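Local coordinates for MEM-A1 (Soil metagenome, PDB 6E0S), which probably hydrolyses beta-lactam antibiotics with active-site zinc, as a subclass B3 metallo-beta-lactamase recovered from soil, at residues A[57-62]-A[86-91]; A[62-67]-A[92-97]; A[109-114]-A[140-145]. All coordinates share one frame; numbering follows the deposited sequence.

Contact 1. Residues A[57-62]-A[86-91]; sequences ILIDGG and LILNSH. With ZN (zinc ion), chain B.
Asp60 and Ser90 meet side chain to side chain just past the ends of two parallel strands. Ser90 OG gives a hydrogen bond to the syn lone pair of Asp60 OD2, at 2.6 Å. Ser90 N gives a nearly straight bond (171°) to Asp60 OD1, 2.8 Å away. Asn89 ND2 reaches the same OD1 from the opposite face of the carboxylate, at 3.1 Å. Both donors to OD1 stand out of the carboxylate plane. Asn89 CG is anti to its backbone N (chi1 179°), which swings the amide back to Asp60; ND2 also bonds to His91 O. Tyr191 OH makes a further bond to OD2. The buried carboxylate is therefore held by four donors, and its negative charge is probably stabilised by them.

The backbone bonds form a parallel ladder. Leu58 N bonds to Leu86 O, Leu88 N to Leu58 O, and Asp60 N to Leu88 O.

Apolar contacts lie mainly on one sheet face, with Ile57, Ile59, Leu86 and Leu88. Ile57 CG2 touches Leu88 CD1 at 3.6 Å, while Ile59 CG1 meets the same methyl more loosely. Ile57 and Leu86 run side by side. Leu58 CD2 and Ile87 CG1 approach to 4.2 Å on the other face.

His91 NE2 binds zinc at 2.3 Å, with His93, His169 and a water. Its ND1 bonds to Asp193 OD2, a second-shell partner that probably steadies the ring.

The strands belong to the beta-alpha-beta unit of strand 56-59, helix 66-76 and strand 84-88. Helix 100-107 covers Leu58 and Ile87; strand 174-182 packs on Ile59 and Leu88 through Trp176.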
# COMPACT_ATOMS: atom_id res chain seq x y z
N ILE A 57 -1.82 13.66 -3.15
CA ILE A 57 -2.36 12.31 -3.01
C ILE A 57 -1.61 11.62 -1.90
O ILE A 57 -0.37 11.62 -1.88
CB ILE A 57 -2.24 11.52 -4.32
CG1 ILE A 57 -3.05 12.24 -5.39
CG2 ILE A 57 -2.63 10.05 -4.10
CD1 ILE A 57 -2.93 11.62 -6.83
N LEU A 58 -2.34 11.01 -0.97
CA LEU A 58 -1.73 10.26 0.11
C LEU A 58 -2.07 8.78 -0.04
O LEU A 58 -3.23 8.42 -0.23
CB LEU A 58 -2.20 10.80 1.45
CG LEU A 58 -1.71 10.01 2.65
CD1 LEU A 58 -0.18 10.18 2.91
CD2 LEU A 58 -2.55 10.37 3.89
N ILE A 59 -1.05 7.91 -0.03
CA ILE A 59 -1.25 6.46 -0.10
C ILE A 59 -1.13 5.90 1.31
O ILE A 59 -0.08 6.00 1.94
CB ILE A 59 -0.26 5.76 -1.05
CG1 ILE A 59 -0.33 6.37 -2.44
CG2 ILE A 59 -0.63 4.25 -1.17
CD1 ILE A 59 0.56 5.64 -3.45
N ASP A 60 -2.27 5.38 1.79
CA ASP A 60 -2.43 4.59 3.01
C ASP A 60 -2.49 5.47 4.25
O ASP A 60 -2.13 6.66 4.21
CB ASP A 60 -1.35 3.51 3.14
CG ASP A 60 -1.79 2.21 2.50
OD1 ASP A 60 -2.94 2.13 2.04
OD2 ASP A 60 -0.97 1.27 2.42
N GLY A 61 -2.98 4.90 5.34
CA GLY A 61 -3.07 5.64 6.59
C GLY A 61 -2.48 4.86 7.75
O GLY A 61 -2.61 5.28 8.90
N GLY A 62 -1.82 3.72 7.48
CA GLY A 62 -1.34 2.96 8.60
C GLY A 62 -2.50 2.53 9.49
O GLY A 62 -3.65 2.43 9.06
N LEU A 86 -6.88 13.31 -2.10
CA LEU A 86 -7.24 11.92 -2.33
C LEU A 86 -6.39 11.07 -1.42
O LEU A 86 -5.20 11.34 -1.27
CB LEU A 86 -6.99 11.47 -3.78
CG LEU A 86 -7.66 12.34 -4.85
CD1 LEU A 86 -7.04 12.12 -6.21
CD2 LEU A 86 -9.14 11.97 -4.88
N ILE A 87 -7.00 10.06 -0.82
CA ILE A 87 -6.28 9.07 -0.03
C ILE A 87 -6.52 7.74 -0.70
O ILE A 87 -7.68 7.36 -0.91
CB ILE A 87 -6.74 9.06 1.44
CG1 ILE A 87 -6.38 10.38 2.12
CG2 ILE A 87 -6.06 7.90 2.17
CD1 ILE A 87 -7.12 10.60 3.51
N LEU A 88 -5.44 7.05 -1.09
CA LEU A 88 -5.55 5.76 -1.78
C LEU A 88 -5.21 4.65 -0.79
O LEU A 88 -4.38 4.84 0.09
CB LEU A 88 -4.60 5.68 -2.98
CG LEU A 88 -4.45 6.91 -3.86
CD1 LEU A 88 -3.47 6.67 -5.05
CD2 LEU A 88 -5.82 7.44 -4.32
N ASN A 89 -5.87 3.51 -0.92
CA ASN A 89 -5.62 2.39 -0.01
C ASN A 89 -4.97 1.23 -0.77
O ASN A 89 -5.40 0.90 -1.88
CB ASN A 89 -6.92 1.94 0.64
CG ASN A 89 -6.75 0.76 1.60
OD1 ASN A 89 -7.56 -0.18 1.57
ND2 ASN A 89 -5.74 0.81 2.47
N SER A 90 -3.92 0.66 -0.18
CA SER A 90 -3.34 -0.59 -0.68
C SER A 90 -4.26 -1.76 -0.31
O SER A 90 -4.88 -2.36 -1.19
CB SER A 90 -1.92 -0.79 -0.11
OG SER A 90 -1.95 -0.89 1.30
N HIS A 91 -4.43 -2.08 0.98
CA HIS A 91 -5.43 -3.08 1.28
C HIS A 91 -6.15 -2.79 2.60
O HIS A 91 -5.69 -2.03 3.46
CB HIS A 91 -4.85 -4.51 1.24
CG HIS A 91 -3.92 -4.82 2.37
ND1 HIS A 91 -2.55 -4.71 2.28
CD2 HIS A 91 -4.17 -5.25 3.64
CE1 HIS A 91 -2.00 -5.04 3.43
NE2 HIS A 91 -2.97 -5.36 4.28
ZN ZN B . -2.98 -7.23 5.55
O HOH W 1 -2.21 -7.17 7.36

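Contact 2. Residues A[62-67]-A[92-97]; sequences GSPESA and EHFDHA. With ZN (zinc ion), chain B.
Phe94 lies against Pro64, and Asp95 and His96 follow it past Gly62 and Ser63. The second segment begins at the zinc, away from residues 62-67. Residues 91-96 read His-Glu-His-Phe-Asp-His, the HxHxDH metal-binding motif of the metallo-beta-lactamase superfamily. His93 is the N-cap of the short helix 94-97, and its carbonyl O accepts from both His96 N and Ala97 N. Its ring binds zinc through ND1 at 2.4 Å, beside His91, His169 and a water. Asp130 bonds to NE2 and probably helps set the turn of the ring.

Phe94 carries the side-chain contact. Its CG is anti to the backbone N (chi1 -171°), which sends the ring out to the proline. Pro64 CD sits over one face in a CH-pi contact, 3.7 Å from the ring centroid and 25° off the normal. Pro64 CD is displaced toward the rim, 3.3 Å from Phe94 CZ. Phe94 O meets Ser63 CA in a CA-H...O contact of 3.3 Å.

Asp95 O comes within 3.2 Å of Gly62 CA, in another such contact. The CA atoms of His96 and Gly62 are only 3.9 Å apart, so the two backbones pass closely. The His96 side chain lies about 3 Å from a second bound zinc ion.

Ser63 and Ser66 form a capping box: Ser63 N bonds to Ser66 OG at 2.9 Å, and Ser63 OG accepts a weak bond from Glu65 N. Asn25 bonds to both hydroxyls.

The contact sets the start of helix 66-76 against the zinc-site helix 94-97. Helix 100-107 packs on Ala67, and helix 115-123 on Ala97.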
# COMPACT_ATOMS: atom_id res chain seq x y z
N GLY A 62 -1.82 3.72 7.48
CA GLY A 62 -1.34 2.96 8.60
C GLY A 62 -2.50 2.53 9.49
O GLY A 62 -3.65 2.43 9.06
N SER A 63 -2.19 2.30 10.76
CA SER A 63 -3.20 1.94 11.75
C SER A 63 -3.73 3.20 12.42
O SER A 63 -3.23 4.30 12.18
CB SER A 63 -2.58 0.98 12.76
OG SER A 63 -1.98 1.71 13.79
N PRO A 64 -4.76 3.10 13.27
CA PRO A 64 -5.24 4.31 13.96
C PRO A 64 -4.13 5.04 14.69
O PRO A 64 -4.10 6.27 14.66
CB PRO A 64 -6.29 3.76 14.93
CG PRO A 64 -6.82 2.56 14.23
CD PRO A 64 -5.64 1.94 13.54
N GLU A 65 -3.19 4.32 15.30
CA GLU A 65 -2.07 4.98 15.98
C GLU A 65 -1.15 5.69 15.00
O GLU A 65 -0.48 6.65 15.39
CB GLU A 65 -1.24 3.95 16.75
CG GLU A 65 -1.73 3.65 18.11
CD GLU A 65 -1.13 2.39 18.67
OE1 GLU A 65 -1.22 1.33 18.02
OE2 GLU A 65 -0.60 2.44 19.77
N SER A 66 -1.08 5.23 13.76
CA SER A 66 -0.20 5.86 12.78
C SER A 66 -0.75 7.19 12.31
O SER A 66 0.03 8.09 11.96
CB SER A 66 -0.01 4.98 11.53
OG SER A 66 0.19 3.63 11.86
N ALA A 67 -2.08 7.32 12.22
CA ALA A 67 -2.67 8.48 11.56
C ALA A 67 -2.15 9.81 12.10
O ALA A 67 -1.74 10.66 11.29
CB ALA A 67 -4.19 8.36 11.63
N GLU A 92 -7.32 -3.41 2.71
CA GLU A 92 -8.39 -2.97 3.60
C GLU A 92 -8.29 -3.60 4.97
O GLU A 92 -9.27 -4.07 5.54
CB GLU A 92 -9.74 -3.27 2.93
CG GLU A 92 -10.00 -4.78 2.54
CD GLU A 92 -9.49 -5.20 1.14
OE1 GLU A 92 -10.11 -6.09 0.50
OE2 GLU A 92 -8.46 -4.66 0.69
N HIS A 93 -7.08 -3.64 5.53
CA HIS A 93 -6.85 -4.19 6.85
C HIS A 93 -6.49 -3.05 7.81
O HIS A 93 -5.92 -2.02 7.41
CB HIS A 93 -5.72 -5.24 6.84
CG HIS A 93 -6.13 -6.58 6.32
ND1 HIS A 93 -5.23 -7.61 6.12
CD2 HIS A 93 -7.34 -7.06 5.93
CE1 HIS A 93 -5.87 -8.67 5.66
NE2 HIS A 93 -7.15 -8.36 5.53
N PHE A 94 -6.83 -3.27 9.08
CA PHE A 94 -6.54 -2.36 10.18
C PHE A 94 -5.16 -1.68 10.11
O PHE A 94 -5.05 -0.49 10.39
CB PHE A 94 -6.69 -3.15 11.48
CG PHE A 94 -6.64 -2.32 12.74
CD1 PHE A 94 -7.80 -1.72 13.23
CD2 PHE A 94 -5.46 -2.21 13.48
CE1 PHE A 94 -7.77 -0.98 14.40
CE2 PHE A 94 -5.44 -1.46 14.67
CZ PHE A 94 -6.59 -0.85 15.12
N ASP A 95 -4.10 -2.42 9.76
CA ASP A 95 -2.77 -1.83 9.88
C ASP A 95 -2.40 -0.92 8.72
O ASP A 95 -1.35 -0.27 8.79
CB ASP A 95 -1.71 -2.93 10.02
CG ASP A 95 -1.76 -3.62 11.38
OD1 ASP A 95 -1.71 -4.86 11.42
OD2 ASP A 95 -1.87 -2.93 12.40
N HIS A 96 -3.22 -0.83 7.67
CA HIS A 96 -2.92 0.03 6.54
C HIS A 96 -4.06 0.97 6.19
O HIS A 96 -3.83 2.05 5.67
CB HIS A 96 -2.56 -0.82 5.32
CG HIS A 96 -1.39 -1.73 5.56
ND1 HIS A 96 -0.09 -1.30 5.49
CD2 HIS A 96 -1.34 -3.04 5.90
CE1 HIS A 96 0.72 -2.30 5.77
NE2 HIS A 96 -0.01 -3.38 6.01
N ALA A 97 -5.29 0.54 6.45
CA ALA A 97 -6.45 1.41 6.30
C ALA A 97 -6.97 1.95 7.62
O ALA A 97 -7.84 2.81 7.60
CB ALA A 97 -7.60 0.66 5.61
ZN ZN B . -2.98 -7.23 5.55
O HOH W 1 -2.21 -7.17 7.36

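Contact 3. Residues A[109-114]-A[140-145]; sequences ATVLAS and TPVANT
Val111, on strand 110-114, meets Val142 and Thr145. Its CB lies 4.0 Å from Val142 CG1 and 4.1 Å from Thr145 CG2. From there CG2 runs beside the backbone N, anti to the carbonyl carbon, and touches Val142 CG1 at 3.8 Å. The two valine side chains cross at about a right angle. The Val111 side chain also packs on Ile87, Leu121 and Gln104.

The backbone adds one nearly straight hydrogen bond (168°), from Val111 N to Asn144 O at 3.0 Å. Thr110 CG2 lies against the same carbonyl, 3.3 Å from Asn144 O. On the far side of the bridge, Thr145 CA makes a CA-H...O contact with Val111 O. This is the parallel bridge by which strand 145-148 begins at the edge of the sheet.

A water donates to Ala109 O at 3.0 Å; its link to Asn144 ND2 is too short to be trusted and stays doubtful. Gln104 of helix 100-107 bonds to Ala109 O as well, and also to Ala143 O.

The chemistry is mixed. One backbone hydrogen bond, Val111 N to Asn144 O, fixes the register, and the small Val111-Val142 patch covers it on the buried side.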
# COMPACT_ATOMS: atom_id res chain seq x y z
N ALA A 109 -10.44 14.71 2.30
CA ALA A 109 -10.11 14.01 1.07
C ALA A 109 -11.15 12.96 0.73
O ALA A 109 -11.88 12.45 1.58
CB ALA A 109 -8.75 13.33 1.18
N THR A 110 -11.23 12.64 -0.55
CA THR A 110 -11.98 11.47 -1.00
C THR A 110 -11.05 10.28 -0.93
O THR A 110 -9.84 10.43 -1.17
CB THR A 110 -12.51 11.68 -2.42
OG1 THR A 110 -13.54 12.66 -2.40
CG2 THR A 110 -13.10 10.39 -3.01
N VAL A 111 -11.60 9.12 -0.55
CA VAL A 111 -10.82 7.90 -0.32
C VAL A 111 -11.09 6.93 -1.46
O VAL A 111 -12.25 6.65 -1.77
CB VAL A 111 -11.15 7.28 1.05
CG1 VAL A 111 -10.56 5.87 1.19
CG2 VAL A 111 -10.61 8.18 2.15
N LEU A 112 -10.02 6.41 -2.07
CA LEU A 112 -10.11 5.57 -3.25
C LEU A 112 -9.61 4.16 -2.93
O LEU A 112 -8.57 3.98 -2.29
CB LEU A 112 -9.30 6.19 -4.40
CG LEU A 112 -9.65 7.59 -4.84
CD1 LEU A 112 -8.82 7.97 -6.06
CD2 LEU A 112 -11.12 7.70 -5.19
N ALA A 113 -10.30 3.17 -3.50
CA ALA A 113 -9.97 1.77 -3.31
C ALA A 113 -10.56 0.96 -4.46
O ALA A 113 -11.41 1.44 -5.22
CB ALA A 113 -10.51 1.24 -1.95
N SER A 114 -10.13 -0.30 -4.55
CA SER A 114 -10.80 -1.23 -5.45
C SER A 114 -12.27 -1.40 -5.06
O SER A 114 -12.72 -1.04 -3.97
CB SER A 114 -10.13 -2.60 -5.41
OG SER A 114 -10.23 -3.12 -4.08
N THR A 140 -13.08 2.13 11.92
CA THR A 140 -14.09 3.19 11.86
C THR A 140 -14.56 3.36 10.42
O THR A 140 -13.73 3.49 9.52
CB THR A 140 -13.53 4.53 12.35
OG1 THR A 140 -13.10 4.39 13.70
CG2 THR A 140 -14.64 5.60 12.31
N PRO A 141 -15.86 3.35 10.16
CA PRO A 141 -16.34 3.53 8.78
C PRO A 141 -15.80 4.80 8.16
O PRO A 141 -15.61 5.81 8.84
CB PRO A 141 -17.86 3.60 8.94
CG PRO A 141 -18.13 2.84 10.21
CD PRO A 141 -16.97 3.16 11.11
N VAL A 142 -15.54 4.74 6.85
CA VAL A 142 -14.96 5.84 6.08
C VAL A 142 -16.02 6.32 5.11
O VAL A 142 -16.61 5.51 4.38
CB VAL A 142 -13.70 5.41 5.33
CG1 VAL A 142 -13.23 6.55 4.37
CG2 VAL A 142 -12.58 5.05 6.30
N ALA A 143 -16.27 7.63 5.11
CA ALA A 143 -17.22 8.24 4.20
C ALA A 143 -16.48 8.76 2.97
O ALA A 143 -15.26 8.71 2.91
CB ALA A 143 -17.99 9.35 4.90
N ASN A 144 -17.23 9.30 2.00
CA ASN A 144 -16.64 9.96 0.83
C ASN A 144 -15.64 9.03 0.12
O ASN A 144 -14.52 9.41 -0.23
CB ASN A 144 -15.98 11.29 1.21
CG ASN A 144 -16.98 12.36 1.67
OD1 ASN A 144 -18.21 12.25 1.47
ND2 ASN A 144 -16.45 13.42 2.28
N THR A 145 -16.06 7.78 -0.11
CA THR A 145 -15.21 6.85 -0.84
C THR A 145 -15.61 6.79 -2.31
O THR A 145 -16.69 7.23 -2.70
CB THR A 145 -15.26 5.43 -0.24
OG1 THR A 145 -16.61 4.94 -0.30
CG2 THR A 145 -14.81 5.43 1.21
O HOH W 2 -14.11 13.50 3.23

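The three contacts follow one half of the metallo-beta-lactamase fold from its active site outward. Contacts 1 and 2 have centres 10 Å apart, share Gly62 and the zinc water, and alternate along the chain. Contact 1 supplies His91 and contact 2 His93; both ligands lie on the one loop that leads from strand 84-88 to helix 94-97. Contact 3 comes later in sequence, its centre 9 Å from that of contact 1 and 13 Å from that of contact 2, which it does not touch. Strands 84-88 and 110-114 are neighbours in the seven-stranded mixed sheet. Contacts 1 and 3 thus extend one sheet toward its 145-148 edge, while contact 2 lies at the metal-site end.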